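Local coordinates for glucocorticoid Modulatory Element Binding protein-1 (Homo sapiens, PDB 1OQJ) that is a trans-acting transcription factor that binds glucocorticoid modulatory elements in DNA, raises sensitivity to low glucocorticoid concentrations, and serves as an essential auxiliary factor for parvovirus replication, at residues Tyr10-Thr13 / Lys18-Leu21; Lys24-Pro29 / Val33-Phe38; Trp60-Ala63 / Ile69-Arg72. All blocks are in the same frame, centred on the assembly; numbering follows the deposited sequence.

Interaction 1 of 3, residues Tyr10-Thr13 / Lys18-Leu21; sequences YPIT and KAIL
The flat peptide group of Ala-19 is met by the side chain of Ile-12, whose CG1 lies 3.5 Å from Ala-19 O, and the two residues are also joined through their backbones. Ile-12 N donates to Ala-19 O and Ala-19 N to Ile-12 O, both at 3.0 Å. Two residues along, Tyr-10 N donates to Leu-21 O at 3.0 Å and receives the return bond, Leu-21 N to Tyr-10 O, at 2.9 Å. Residues 10-13 and 18-21 therefore form an antiparallel pair with two hydrogen-bonded positions, their directions 140° apart. Pro-11 falls opposite Ile-20 at a non-hydrogen-bonded position, where no N-H is needed toward strand 18-21.

Tyr-10, Ile-12, Ala-19 and Leu-21 share one face of the hairpin. Ile-12 does most of the apolar work with both branches: chi1 of 60° sets CG1 between its own N and carbonyl carbon and lays it 4.0 Å from Ala-19 CB, while CG2 reaches Leu-21 CB at 3.9 Å. The side chains of Ile-12 and Leu-21 cross at about a right angle. On the other face, with Pro-11 and Ile-20, Thr-13 CG2 touches Lys-18 CG at 4.2 Å. Phe-48 of helix 45-51 touches both Ile-12 and Ala-19.

Chemically, the hairpin is joined by four hydrogen bonds that use backbone atoms alone, while the aliphatic groups of Ile-12, Ala-19 and Leu-21 turn one face into a surface for the SAND-domain core.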
loop_
_atom_site.group_PDB
_atom_site.type_symbol
_atom_site.label_atom_id
_atom_site.label_comp_id
_atom_site.label_asym_id
_atom_site.label_seq_id
_atom_site.Cartn_x
_atom_site.Cartn_y
_atom_site.Cartn_z
ATOM N N TYR A 10 2.367 -2.377 8.767
ATOM C CA TYR A 10 3.347 -3.291 8.190
ATOM C C TYR A 10 4.478 -2.513 7.543
ATOM O O TYR A 10 4.253 -1.468 6.928
ATOM C CB TYR A 10 2.726 -4.181 7.111
ATOM C CG TYR A 10 1.718 -5.175 7.618
ATOM C CD1 TYR A 10 0.364 -4.867 7.644
ATOM C CD2 TYR A 10 2.122 -6.424 8.079
ATOM C CE1 TYR A 10 -0.572 -5.782 8.119
ATOM C CE2 TYR A 10 1.201 -7.346 8.557
ATOM C CZ TYR A 10 -0.144 -7.018 8.574
ATOM O OH TYR A 10 -1.064 -7.924 9.055
ATOM N N PRO A 11 5.714 -3.001 7.692
ATOM C CA PRO A 11 6.861 -2.325 7.086
ATOM C C PRO A 11 6.846 -2.688 5.601
ATOM O O PRO A 11 6.704 -3.865 5.246
ATOM C CB PRO A 11 8.051 -2.932 7.828
ATOM C CG PRO A 11 7.586 -4.337 8.098
ATOM C CD PRO A 11 6.147 -4.129 8.537
ATOM N N ILE A 12 6.964 -1.684 4.737
ATOM C CA ILE A 12 6.962 -1.926 3.297
ATOM C C ILE A 12 8.153 -1.250 2.636
ATOM O O ILE A 12 8.839 -0.431 3.251
ATOM C CB ILE A 12 5.668 -1.399 2.624
ATOM C CG1 ILE A 12 5.529 0.111 2.843
ATOM C CG2 ILE A 12 4.454 -2.152 3.175
ATOM C CD1 ILE A 12 4.365 0.746 2.088
ATOM N N THR A 13 8.400 -1.609 1.381
ATOM C CA THR A 13 9.493 -1.021 0.623
ATOM C C THR A 13 9.076 -0.826 -0.825
ATOM O O THR A 13 8.064 -1.360 -1.282
ATOM C CB THR A 13 10.748 -1.920 0.608
ATOM O OG1 THR A 13 10.459 -3.135 -0.100
ATOM C CG2 THR A 13 11.191 -2.250 2.024
ATOM N N LYS A 18 12.073 2.839 2.201
ATOM C CA LYS A 18 11.312 2.165 3.251
ATOM C C LYS A 18 10.203 3.066 3.774
ATOM O O LYS A 18 10.379 4.279 3.904
ATOM C CB LYS A 18 12.224 1.784 4.422
ATOM C CG LYS A 18 13.285 0.748 4.084
ATOM C CD LYS A 18 14.075 0.327 5.317
ATOM C CE LYS A 18 14.967 1.443 5.832
ATOM N NZ LYS A 18 15.753 1.006 7.022
ATOM N N ALA A 19 9.062 2.466 4.087
ATOM C CA ALA A 19 7.931 3.212 4.613
ATOM C C ALA A 19 7.086 2.286 5.470
ATOM O O ALA A 19 7.412 1.104 5.629
ATOM C CB ALA A 19 7.103 3.789 3.473
ATOM N N ILE A 20 6.010 2.829 6.028
ATOM C CA ILE A 20 5.118 2.055 6.880
ATOM C C ILE A 20 3.685 2.161 6.385
ATOM O O ILE A 20 3.164 3.258 6.197
ATOM C CB ILE A 20 5.177 2.564 8.336
ATOM C CG1 ILE A 20 6.607 2.450 8.862
ATOM C CG2 ILE A 20 4.226 1.764 9.220
ATOM C CD1 ILE A 20 6.792 3.037 10.245
ATOM N N LEU A 21 3.055 1.013 6.165
ATOM C CA LEU A 21 1.670 0.980 5.710
ATOM C C LEU A 21 0.752 0.899 6.928
ATOM O O LEU A 21 0.848 -0.046 7.707
ATOM C CB LEU A 21 1.435 -0.252 4.821
ATOM C CG LEU A 21 0.005 -0.482 4.310
ATOM C CD1 LEU A 21 -0.358 0.598 3.307
ATOM C CD2 LEU A 21 -0.100 -1.855 3.653
#

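Interaction 2 of 3, residues Lys24-Pro29 / Val33-Phe38; sequences KKFVCP and VKCVKF. With ZN (zinc ion), chain C.
Val-33 spans the turn at residues 25-27 with both methyls: CG1 lies 3.3 Å from Lys-25 O, and CG2 lies 3.5 Å from Val-27 O. Cys-35 CB also packs against Lys-25 O, at 3.4 Å, and against Lys-25 CB at 3.7 Å. Its sulfur meets Phe-26. Cys-35 SG sits 3.8 Å from Phe-26 CD1, and the line to the ring centroid runs 78° off the ring normal, which identifies a sulfur-aromatic contact at the ring edge. A chi1 of 59° on Cys-35 holds SG between its backbone N and carbonyl carbon, aimed at that edge.

No hydrogen bond joins the two segments; turns within each, and backbone bonds from Phe-26 to Tyr-83 and Cys-35 to Leu-22, hold them. Phe-26 is the centre of an inverse gamma turn, closed by a weak bond from Val-27 N to Lys-25 O (2.9 Å). Cys-35 and Val-36 both face Ile-43 in a classic beta bulge at the start of strand 36-38. The ring of Phe-26 also meets that of Phe-82, planes at about 45°, while Lys-25 NZ forms a salt bridge with Glu-7.

Beyond the turn, Cys-28 SG binds the zinc ion at 2.3 Å, just before a cis peptide bond to Pro-29. Cys-28, from the loop between strands 17-22 and 36-38, joins His-85, Cys-89 and Cys-93 of the C-terminal part in the three-cysteine, one-histidine zinc site of this SAND domain construct.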
loop_
_atom_site.group_PDB
_atom_site.type_symbol
_atom_site.label_atom_id
_atom_site.label_comp_id
_atom_site.label_asym_id
_atom_site.label_seq_id
_atom_site.Cartn_x
_atom_site.Cartn_y
_atom_site.Cartn_z
ATOM N N LYS A 24 -5.310 -0.153 8.740
ATOM C CA LYS A 24 -6.712 0.238 8.754
ATOM C C LYS A 24 -7.002 1.430 7.846
ATOM O O LYS A 24 -8.143 1.630 7.442
ATOM C CB LYS A 24 -7.188 0.496 10.186
ATOM C CG LYS A 24 -7.241 -0.796 11.006
ATOM C CD LYS A 24 -7.952 -0.624 12.330
ATOM C CE LYS A 24 -7.906 -1.922 13.121
ATOM N NZ LYS A 24 -8.511 -1.779 14.475
ATOM N N LYS A 25 -5.970 2.205 7.509
ATOM C CA LYS A 25 -6.139 3.350 6.610
ATOM C C LYS A 25 -6.030 2.900 5.147
ATOM O O LYS A 25 -6.322 3.665 4.227
ATOM C CB LYS A 25 -5.072 4.419 6.880
ATOM C CG LYS A 25 -5.392 5.381 8.015
ATOM C CD LYS A 25 -5.559 4.685 9.344
ATOM C CE LYS A 25 -5.822 5.708 10.441
ATOM N NZ LYS A 25 -5.943 5.065 11.777
ATOM N N PHE A 26 -5.608 1.654 4.952
ATOM C CA PHE A 26 -5.430 1.051 3.627
ATOM C C PHE A 26 -6.803 0.619 3.097
ATOM O O PHE A 26 -7.157 -0.557 3.130
ATOM C CB PHE A 26 -4.489 -0.148 3.785
ATOM C CG PHE A 26 -4.094 -0.815 2.494
ATOM C CD1 PHE A 26 -3.619 -0.071 1.418
ATOM C CD2 PHE A 26 -4.113 -2.203 2.392
ATOM C CE1 PHE A 26 -3.160 -0.699 0.259
ATOM C CE2 PHE A 26 -3.655 -2.846 1.236
ATOM C CZ PHE A 26 -3.177 -2.089 0.170
ATOM N N VAL A 27 -7.558 1.594 2.598
ATOM C CA VAL A 27 -8.914 1.376 2.103
ATOM C C VAL A 27 -8.994 1.329 0.580
ATOM O O VAL A 27 -8.339 2.111 -0.107
ATOM C CB VAL A 27 -9.842 2.498 2.636
ATOM C CG1 VAL A 27 -11.261 2.306 2.135
ATOM C CG2 VAL A 27 -9.811 2.502 4.161
ATOM N N CYS A 28 -9.799 0.410 0.055
ATOM C CA CYS A 28 -9.952 0.282 -1.394
ATOM C C CYS A 28 -10.372 1.620 -1.996
ATOM O O CYS A 28 -11.222 2.313 -1.438
ATOM C CB CYS A 28 -11.004 -0.774 -1.711
ATOM S SG CYS A 28 -11.349 -0.954 -3.472
ATOM N N PRO A 29 -9.831 1.975 -3.180
ATOM C CA PRO A 29 -8.866 1.242 -4.011
ATOM C C PRO A 29 -7.397 1.513 -3.686
ATOM O O PRO A 29 -6.506 1.191 -4.480
ATOM C CB PRO A 29 -9.234 1.695 -5.415
ATOM C CG PRO A 29 -9.523 3.139 -5.195
ATOM C CD PRO A 29 -10.337 3.154 -3.906
ATOM N N VAL A 33 -5.175 6.949 -1.530
ATOM C CA VAL A 33 -5.552 7.029 -0.125
ATOM C C VAL A 33 -4.296 7.247 0.704
ATOM O O VAL A 33 -3.312 6.526 0.539
ATOM C CB VAL A 33 -6.227 5.722 0.335
ATOM C CG1 VAL A 33 -6.634 5.828 1.798
ATOM C CG2 VAL A 33 -7.434 5.425 -0.546
ATOM N N LYS A 34 -4.321 8.243 1.585
ATOM C CA LYS A 34 -3.160 8.518 2.420
ATOM C C LYS A 34 -3.094 7.470 3.525
ATOM O O LYS A 34 -3.784 7.562 4.542
ATOM C CB LYS A 34 -3.242 9.941 2.985
ATOM C CG LYS A 34 -3.196 10.995 1.883
ATOM C CD LYS A 34 -3.197 12.411 2.433
ATOM C CE LYS A 34 -3.112 13.429 1.304
ATOM N NZ LYS A 34 -3.061 14.827 1.817
ATOM N N CYS A 35 -2.260 6.461 3.302
ATOM C CA CYS A 35 -2.119 5.367 4.248
ATOM C C CYS A 35 -0.679 4.897 4.411
ATOM O O CYS A 35 -0.418 3.891 5.068
ATOM C CB CYS A 35 -2.988 4.189 3.796
ATOM S SG CYS A 35 -2.587 3.532 2.150
ATOM N N VAL A 36 0.255 5.626 3.813
ATOM C CA VAL A 36 1.664 5.269 3.903
ATOM C C VAL A 36 2.453 6.347 4.634
ATOM O O VAL A 36 2.413 7.515 4.250
ATOM C CB VAL A 36 2.282 5.089 2.500
ATOM C CG1 VAL A 36 3.777 4.843 2.613
ATOM C CG2 VAL A 36 1.606 3.932 1.779
ATOM N N LYS A 37 3.160 5.961 5.693
ATOM C CA LYS A 37 3.971 6.920 6.435
ATOM C C LYS A 37 5.376 6.868 5.839
ATOM O O LYS A 37 6.030 5.820 5.849
ATOM C CB LYS A 37 3.997 6.565 7.925
ATOM C CG LYS A 37 4.723 7.580 8.809
ATOM C CD LYS A 37 4.564 7.236 10.288
ATOM C CE LYS A 37 5.326 8.212 11.177
ATOM N NZ LYS A 37 6.808 8.097 11.021
ATOM N N PHE A 38 5.821 8.001 5.304
ATOM C CA PHE A 38 7.129 8.114 4.673
ATOM C C PHE A 38 7.733 9.444 5.105
ATOM O O PHE A 38 7.185 10.506 4.804
ATOM C CB PHE A 38 6.953 8.073 3.153
ATOM C CG PHE A 38 8.240 8.034 2.386
ATOM C CD1 PHE A 38 9.197 7.060 2.651
ATOM C CD2 PHE A 38 8.474 8.945 1.362
ATOM C CE1 PHE A 38 10.377 6.988 1.898
ATOM C CE2 PHE A 38 9.646 8.884 0.604
ATOM C CZ PHE A 38 10.598 7.902 0.874
HETATM ZN ZN ZN C . -11.970 -3.085 -3.989
#

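Interaction 3 of 3, residues Trp60-Ala63 / Ile69-Arg72; sequences WKRA and IMLR
Arg-72 N donates to Lys-61 O at 2.9 Å (149° at the hydrogen), so the short helix 60-63 offers a carbonyl to the first turn of helix 71-76, where Met-70 is the N-cap residue.

Around this bond the side chains pair off. Lys-61 CB meets Arg-72 CB at 3.9 Å, and farther out Lys-61 CD lies near the plane of the Arg-72 guanidinium, at its edge, 4.1 Å from NH1. The bend at chi2 of Arg-72 (73°) turns its outer chain so that the edge of its guanidinium meets Lys-61 CD. Met-70 SD rests against the stem of Arg-62, closest to CG at 3.7 Å, and Met-70 CG packs on Arg-62 O at 3.6 Å. Arg-72 CG covers one face of the Arg-62 guanidinium. On the buried side, Trp-60 CZ3 touches Leu-71 CD2 at 3.9 Å, while Lys-61 CG lies over the centre of the indole ring.

Asp-59 forms a salt bridge with Arg-62, Asp-76 one with Arg-72, and Lys-61 NZ makes a weak hydrogen bond to Cys-93 O.

Trp-60 and Lys-61 end the KDWK motif, and Lys-61 and Arg-72 are both DNA-binding residues. With Lys-61 NZ 5.1 Å from Arg-72 NH1, their aliphatic stems pack while their cationic ends cluster, consistent with a surface that meets DNA phosphates.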
loop_
_atom_site.group_PDB
_atom_site.type_symbol
_atom_site.label_atom_id
_atom_site.label_comp_id
_atom_site.label_asym_id
_atom_site.label_seq_id
_atom_site.Cartn_x
_atom_site.Cartn_y
_atom_site.Cartn_z
ATOM N N TRP A 60 1.262 0.098 -8.888
ATOM C CA TRP A 60 1.698 0.305 -7.515
ATOM C C TRP A 60 1.653 -0.950 -6.652
ATOM O O TRP A 60 2.495 -1.121 -5.775
ATOM C CB TRP A 60 0.889 1.423 -6.845
ATOM C CG TRP A 60 -0.558 1.111 -6.610
ATOM C CD1 TRP A 60 -1.589 1.280 -7.486
ATOM C CD2 TRP A 60 -1.135 0.589 -5.405
ATOM N NE1 TRP A 60 -2.776 0.901 -6.898
ATOM C CE2 TRP A 60 -2.525 0.472 -5.621
ATOM C CE3 TRP A 60 -0.611 0.211 -4.161
ATOM C CZ2 TRP A 60 -3.399 -0.008 -4.641
ATOM C CZ3 TRP A 60 -1.483 -0.267 -3.183
ATOM C CH2 TRP A 60 -2.860 -0.372 -3.431
ATOM N N LYS A 61 0.689 -1.831 -6.909
ATOM C CA LYS A 61 0.565 -3.055 -6.121
ATOM C C LYS A 61 1.729 -4.009 -6.351
ATOM O O LYS A 61 2.007 -4.859 -5.511
ATOM C CB LYS A 61 -0.748 -3.770 -6.430
ATOM C CG LYS A 61 -1.983 -2.933 -6.175
ATOM C CD LYS A 61 -3.248 -3.741 -6.405
ATOM C CE LYS A 61 -4.467 -2.843 -6.527
ATOM N NZ LYS A 61 -4.395 -1.995 -7.752
ATOM N N ARG A 62 2.402 -3.883 -7.490
ATOM C CA ARG A 62 3.545 -4.739 -7.761
ATOM C C ARG A 62 4.856 -4.017 -7.446
ATOM O O ARG A 62 5.880 -4.655 -7.212
ATOM C CB ARG A 62 3.525 -5.224 -9.217
ATOM C CG ARG A 62 2.463 -6.290 -9.496
ATOM C CD ARG A 62 2.689 -6.956 -10.849
ATOM N NE ARG A 62 1.864 -8.149 -11.034
ATOM C CZ ARG A 62 0.550 -8.134 -11.240
ATOM N NH1 ARG A 62 -0.104 -6.982 -11.294
ATOM N NH2 ARG A 62 -0.112 -9.274 -11.390
ATOM N N ALA A 63 4.813 -2.685 -7.422
ATOM C CA ALA A 63 5.992 -1.874 -7.124
ATOM C C ALA A 63 6.304 -1.897 -5.628
ATOM O O ALA A 63 7.466 -1.900 -5.225
ATOM C CB ALA A 63 5.769 -0.438 -7.583
ATOM N N ILE A 69 7.856 -9.468 -0.869
ATOM C CA ILE A 69 6.779 -9.992 -1.700
ATOM C C ILE A 69 5.898 -8.855 -2.208
ATOM O O ILE A 69 5.566 -7.936 -1.460
ATOM C CB ILE A 69 5.903 -10.984 -0.896
ATOM C CG1 ILE A 69 6.759 -12.161 -0.423
ATOM C CG2 ILE A 69 4.753 -11.495 -1.760
ATOM C CD1 ILE A 69 5.993 -13.187 0.394
ATOM N N MET A 70 5.526 -8.911 -3.482
ATOM C CA MET A 70 4.673 -7.878 -4.053
ATOM C C MET A 70 3.410 -7.730 -3.208
ATOM O O MET A 70 2.772 -8.721 -2.847
ATOM C CB MET A 70 4.294 -8.233 -5.490
ATOM C CG MET A 70 5.449 -8.146 -6.467
ATOM S SD MET A 70 4.943 -8.661 -8.116
ATOM C CE MET A 70 6.186 -9.906 -8.483
ATOM N N LEU A 71 3.054 -6.491 -2.888
ATOM C CA LEU A 71 1.867 -6.234 -2.083
ATOM C C LEU A 71 0.645 -6.905 -2.711
ATOM O O LEU A 71 -0.222 -7.421 -2.006
ATOM C CB LEU A 71 1.646 -4.724 -1.943
ATOM C CG LEU A 71 0.541 -4.268 -0.988
ATOM C CD1 LEU A 71 0.775 -4.856 0.400
ATOM C CD2 LEU A 71 0.515 -2.746 -0.926
ATOM N N ARG A 72 0.588 -6.907 -4.039
ATOM C CA ARG A 72 -0.510 -7.533 -4.772
ATOM C C ARG A 72 -0.799 -8.952 -4.277
ATOM O O ARG A 72 -1.954 -9.321 -4.062
ATOM C CB ARG A 72 -0.176 -7.576 -6.266
ATOM C CG ARG A 72 -1.124 -8.415 -7.114
ATOM C CD ARG A 72 -2.476 -7.751 -7.293
ATOM N NE ARG A 72 -3.366 -8.564 -8.120
ATOM C CZ ARG A 72 -4.587 -8.196 -8.497
ATOM N NH1 ARG A 72 -5.072 -7.019 -8.124
ATOM N NH2 ARG A 72 -5.324 -9.005 -9.245
#

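In the fold
Interactions 1 and 2 meet in one antiparallel sheet, where strand 17-22 lies beside strand 36-38, with Ile-20 O probably hydrogen-bonded to Lys-37 N; the 24-29 side of interaction 2 is loop. Interaction 3 lies outside that sheet and approaches interaction 1 to about 4 Å between nearest atoms without touching, but it touches interaction 2 in the core, where Phe-26 packs on both Trp-60 and Leu-71. Each is partly buried, mixing covered and exposed residues. Their chemistry differs: paired backbone bonds in interaction 1, van der Waals and sulfur-aromatic packing without cross-segment hydrogen bonds in interaction 2, and one backbone bond at a helix start between two DNA-binding residues, Lys-61 and Arg-72, in interaction 3.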